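Long-range contact in inactive Zymogen C11 Protease (Parabacteroides distasonis, PDB 6MZO), which is the inactive zymogen of a clostripain-like C11 cysteine protease, which probably cleaves peptide bonds once activated: residues I40-L51 with L63-I73. Numbering follows the deposited sequence.
Sequences IERDGLNNGNLL and LFQLKLEADTI
The side-chain amides of N49 and Q65 cross obliquely between the strands, their planes 70° apart, and N49 OD1 stays 4.0 Å from Q65 NE2, too far for a bond. Each amide is held by other partners: N49 ND2 by T14, Q65 OE1 by the hydroxyl of Y104. Q65 NE2 instead donates to a water, which also accepts from L50 N, 2.9 Å away, and donates to L66 O. A chi1 of 176° sends the Q65 chain out away from its own backbone N, and its extended form carries the amide to this water, which joins the strands where they splay apart. One direct backbone bond lies beside it, L66 N to L50 O at 3.1 Å and 164°. L51 swings CD1 over the F64 carbonyl, its methyl 3.7 Å from F64 O.

These strands, 49-54 and 62-69, form an antiparallel hairpin in the large mixed sheet of this clan CD, caspase-like fold; strand 72-80 follows at the sheet edge, and the end of helix 26-43 packs over this corner. There I40 turns CD1 to L66 CB, 3.7 Å off, the two side chains crossing at about a right angle, while its CG2 touches both L68 CG and, at 3.8 Å, I73 CD1. L68 runs past I40 in the opposite direction and sets CD1 against I40 O and G44 CA. An alanine in place of I40 would lack both CG2 and CD1, and is likely to open a gap between the helix end and L66, L68 and I73. The next residue, E41, lays its aliphatic CG across I73 CG1 at 3.4 Å, with OE1 resting against the same I73 CG1 at 3.5 Å.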
loop_
_atom_site.group_PDB
_atom_site.type_symbol
_atom_site.label_atom_id
_atom_site.label_comp_id
_atom_site.label_asym_id
_atom_site.label_seq_id
_atom_site.Cartn_x
_atom_site.Cartn_y
_atom_site.Cartn_z
ATOM N N ILE A 40 -19.550 2.185 -8.447
ATOM C CA ILE A 40 -19.798 2.022 -9.894
ATOM C C ILE A 40 -21.095 2.625 -10.286
ATOM O O ILE A 40 -21.194 3.213 -11.404
ATOM C CB ILE A 40 -19.820 0.496 -10.260
ATOM C CG1 ILE A 40 -18.447 -0.117 -9.910
ATOM C CG2 ILE A 40 -20.253 0.285 -11.728
ATOM C CD1 ILE A 40 -18.651 -1.712 -9.846
ATOM N N GLU A 41 -22.152 2.439 -9.487
ATOM C CA GLU A 41 -23.436 2.976 -9.899
ATOM C C GLU A 41 -23.419 4.521 -9.928
ATOM O O GLU A 41 -24.171 5.141 -10.693
ATOM C CB GLU A 41 -24.577 2.502 -8.969
ATOM C CG GLU A 41 -24.806 1.000 -8.966
ATOM C CD GLU A 41 -25.885 0.598 -7.954
ATOM O OE1 GLU A 41 -25.575 -0.156 -6.984
ATOM O OE2 GLU A 41 -27.019 1.085 -8.125
ATOM N N ARG A 42 -22.595 5.121 -9.054
ATOM C CA ARG A 42 -22.492 6.584 -8.971
ATOM C C ARG A 42 -21.682 7.150 -10.111
ATOM O O ARG A 42 -22.065 8.196 -10.629
ATOM C CB ARG A 42 -21.808 7.017 -7.651
ATOM C CG ARG A 42 -21.911 8.523 -7.473
ATOM C CD ARG A 42 -21.003 8.931 -6.310
ATOM N NE ARG A 42 -19.630 9.023 -6.801
ATOM C CZ ARG A 42 -18.649 9.752 -6.249
ATOM N NH1 ARG A 42 -18.882 10.546 -5.160
ATOM N NH2 ARG A 42 -17.450 9.736 -6.808
ATOM N N ASP A 43 -20.664 6.427 -10.591
ATOM C CA ASP A 43 -19.679 7.072 -11.497
ATOM C C ASP A 43 -19.678 6.516 -12.918
ATOM O O ASP A 43 -19.294 7.220 -13.872
ATOM C CB ASP A 43 -18.289 6.866 -10.986
ATOM C CG ASP A 43 -17.968 7.685 -9.708
ATOM O OD1 ASP A 43 -18.797 8.532 -9.312
ATOM O OD2 ASP A 43 -16.894 7.419 -9.187
ATOM N N GLY A 44 -20.071 5.256 -13.013
ATOM C CA GLY A 44 -19.747 4.549 -14.293
ATOM C C GLY A 44 -18.274 4.270 -14.433
ATOM O O GLY A 44 -17.455 4.628 -13.567
ATOM N N LEU A 45 -17.906 3.532 -15.467
ATOM C CA LEU A 45 -16.566 3.032 -15.520
ATOM C C LEU A 45 -15.780 3.461 -16.739
ATOM O O LEU A 45 -14.718 2.874 -16.999
ATOM C CB LEU A 45 -16.570 1.490 -15.510
ATOM C CG LEU A 45 -17.136 0.917 -14.197
ATOM C CD1 LEU A 45 -17.123 -0.648 -14.333
ATOM C CD2 LEU A 45 -16.319 1.438 -13.022
ATOM N N ASN A 46 -16.267 4.477 -17.500
ATOM C CA ASN A 46 -15.568 4.966 -18.659
ATOM C C ASN A 46 -15.117 3.827 -19.572
ATOM O O ASN A 46 -14.007 3.838 -20.034
ATOM C CB ASN A 46 -14.364 5.798 -18.135
ATOM C CG ASN A 46 -13.742 6.653 -19.213
ATOM O OD1 ASN A 46 -14.445 7.156 -20.099
ATOM N ND2 ASN A 46 -12.427 6.824 -19.160
ATOM N N ASN A 47 -16.021 2.874 -19.829
ATOM C CA ASN A 47 -15.765 1.763 -20.742
ATOM C C ASN A 47 -14.681 0.808 -20.275
ATOM O O ASN A 47 -14.225 -0.027 -21.106
ATOM C CB ASN A 47 -15.437 2.290 -22.185
ATOM C CG ASN A 47 -16.535 3.189 -22.714
ATOM O OD1 ASN A 47 -16.299 4.291 -23.280
ATOM N ND2 ASN A 47 -17.767 2.765 -22.504
ATOM N N GLY A 48 -14.301 0.897 -19.022
ATOM C CA GLY A 48 -13.277 -0.008 -18.473
ATOM C C GLY A 48 -13.870 -1.332 -17.925
ATOM O O GLY A 48 -15.109 -1.490 -17.869
ATOM N N ASN A 49 -12.993 -2.258 -17.491
ATOM C CA ASN A 49 -13.454 -3.536 -16.916
ATOM C C ASN A 49 -13.097 -3.617 -15.468
ATOM O O ASN A 49 -11.969 -3.304 -15.131
ATOM C CB ASN A 49 -12.812 -4.715 -17.642
ATOM C CG ASN A 49 -13.082 -4.686 -19.104
ATOM O OD1 ASN A 49 -14.256 -4.734 -19.525
ATOM N ND2 ASN A 49 -11.991 -4.570 -19.925
ATOM N N LEU A 50 -14.035 -4.047 -14.611
ATOM C CA LEU A 50 -13.737 -4.137 -13.170
ATOM C C LEU A 50 -13.878 -5.629 -12.779
ATOM O O LEU A 50 -14.980 -6.179 -12.893
ATOM C CB LEU A 50 -14.697 -3.314 -12.358
ATOM C CG LEU A 50 -14.402 -3.355 -10.833
ATOM C CD1 LEU A 50 -12.985 -2.842 -10.374
ATOM C CD2 LEU A 50 -15.519 -2.603 -10.181
ATOM N N LEU A 51 -12.787 -6.229 -12.288
ATOM C CA LEU A 51 -12.752 -7.610 -11.862
ATOM C C LEU A 51 -12.421 -7.636 -10.375
ATOM O O LEU A 51 -11.613 -6.829 -9.893
ATOM C CB LEU A 51 -11.671 -8.356 -12.622
ATOM C CG LEU A 51 -12.014 -8.822 -14.066
ATOM C CD1 LEU A 51 -13.020 -9.979 -13.914
ATOM C CD2 LEU A 51 -12.545 -7.752 -14.972
ATOM N N LEU A 63 -13.508 -15.346 -8.770
ATOM C CA LEU A 63 -13.189 -14.188 -9.599
ATOM C C LEU A 63 -14.473 -13.778 -10.295
ATOM O O LEU A 63 -15.122 -14.631 -10.938
ATOM C CB LEU A 63 -12.078 -14.562 -10.603
ATOM C CG LEU A 63 -11.673 -13.514 -11.623
ATOM C CD1 LEU A 63 -11.015 -12.341 -10.907
ATOM C CD2 LEU A 63 -10.705 -14.164 -12.621
ATOM N N PHE A 64 -14.877 -12.503 -10.168
ATOM C CA PHE A 64 -16.141 -12.106 -10.806
ATOM C C PHE A 64 -15.994 -10.694 -11.341
ATOM O O PHE A 64 -15.197 -9.904 -10.870
ATOM C CB PHE A 64 -17.349 -12.197 -9.849
ATOM C CG PHE A 64 -17.164 -11.466 -8.487
ATOM C CD1 PHE A 64 -16.570 -12.134 -7.431
ATOM C CD2 PHE A 64 -17.657 -10.168 -8.312
ATOM C CE1 PHE A 64 -16.426 -11.515 -6.152
ATOM C CE2 PHE A 64 -17.531 -9.517 -7.060
ATOM C CZ PHE A 64 -16.926 -10.205 -5.980
ATOM N N GLN A 65 -16.788 -10.395 -12.338
ATOM C CA GLN A 65 -16.858 -9.067 -12.925
ATOM C C GLN A 65 -18.055 -8.337 -12.314
ATOM O O GLN A 65 -19.129 -8.935 -11.994
ATOM C CB GLN A 65 -16.980 -9.220 -14.461
ATOM C CG GLN A 65 -17.166 -7.816 -15.113
ATOM C CD GLN A 65 -17.230 -7.895 -16.648
ATOM O OE1 GLN A 65 -17.557 -8.964 -17.255
ATOM N NE2 GLN A 65 -16.923 -6.766 -17.289
ATOM N N LEU A 66 -17.899 -7.028 -12.136
ATOM C CA LEU A 66 -19.037 -6.197 -11.778
ATOM C C LEU A 66 -19.214 -5.254 -12.916
ATOM O O LEU A 66 -18.240 -4.586 -13.297
ATOM C CB LEU A 66 -18.786 -5.376 -10.534
ATOM C CG LEU A 66 -18.709 -6.201 -9.269
ATOM C CD1 LEU A 66 -18.377 -5.288 -8.045
ATOM C CD2 LEU A 66 -20.032 -6.992 -8.995
ATOM N N LYS A 67 -20.408 -5.146 -13.441
ATOM C CA LYS A 67 -20.620 -4.200 -14.497
ATOM C C LYS A 67 -21.967 -3.516 -14.365
ATOM O O LYS A 67 -22.787 -3.944 -13.629
ATOM C CB LYS A 67 -20.477 -4.866 -15.842
ATOM C CG LYS A 67 -21.598 -5.810 -16.128
ATOM C CD LYS A 67 -21.324 -6.675 -17.341
ATOM C CE LYS A 67 -20.827 -5.889 -18.516
ATOM N NZ LYS A 67 -20.626 -6.750 -19.702
ATOM N N LEU A 68 -22.119 -2.404 -15.050
ATOM C CA LEU A 68 -23.360 -1.689 -15.065
ATOM C C LEU A 68 -24.223 -2.195 -16.188
ATOM O O LEU A 68 -23.787 -2.353 -17.253
ATOM C CB LEU A 68 -23.127 -0.211 -15.287
ATOM C CG LEU A 68 -23.135 0.679 -14.073
ATOM C CD1 LEU A 68 -23.052 2.135 -14.452
ATOM C CD2 LEU A 68 -24.314 0.428 -13.165
ATOM N N GLU A 69 -25.473 -2.421 -15.900
ATOM C CA GLU A 69 -26.387 -2.867 -16.891
ATOM C C GLU A 69 -27.638 -2.076 -16.618
ATOM O O GLU A 69 -28.188 -2.160 -15.573
ATOM C CB GLU A 69 -26.577 -4.357 -16.731
ATOM C CG GLU A 69 -27.818 -4.939 -17.286
ATOM C CD GLU A 69 -27.964 -6.394 -16.904
ATOM O OE1 GLU A 69 -28.962 -6.676 -16.229
ATOM O OE2 GLU A 69 -27.094 -7.193 -17.287
ATOM N N ALA A 70 -28.030 -1.282 -17.587
ATOM C CA ALA A 70 -29.172 -0.405 -17.495
ATOM C C ALA A 70 -29.001 0.468 -16.250
ATOM O O ALA A 70 -28.013 1.171 -16.156
ATOM C CB ALA A 70 -30.484 -1.159 -17.549
ATOM N N ASP A 71 -29.902 0.427 -15.285
ATOM C CA ASP A 71 -29.651 1.275 -14.116
ATOM C C ASP A 71 -29.057 0.511 -12.954
ATOM O O ASP A 71 -29.042 1.017 -11.848
ATOM C CB ASP A 71 -30.920 2.008 -13.628
ATOM C CG ASP A 71 -31.648 2.783 -14.729
ATOM O OD1 ASP A 71 -31.019 3.508 -15.500
ATOM O OD2 ASP A 71 -32.889 2.711 -14.795
ATOM N N THR A 72 -28.507 -0.670 -13.178
ATOM C CA THR A 72 -28.096 -1.441 -12.040
ATOM C C THR A 72 -26.821 -2.234 -12.200
ATOM O O THR A 72 -26.274 -2.299 -13.232
ATOM C CB THR A 72 -29.273 -2.381 -11.680
ATOM O OG1 THR A 72 -29.055 -2.988 -10.423
ATOM C CG2 THR A 72 -29.433 -3.451 -12.721
ATOM N N ILE A 73 -26.357 -2.819 -11.135
ATOM C CA ILE A 73 -25.124 -3.610 -11.129
ATOM C C ILE A 73 -25.484 -5.031 -11.550
ATOM O O ILE A 73 -26.476 -5.565 -11.062
ATOM C CB ILE A 73 -24.485 -3.698 -9.724
ATOM C CG1 ILE A 73 -24.019 -2.340 -9.238
ATOM C CG2 ILE A 73 -23.256 -4.641 -9.726
ATOM C CD1 ILE A 73 -22.728 -1.869 -9.912
HETATM O O HOH W 1 -16.720 -4.404 -15.572
#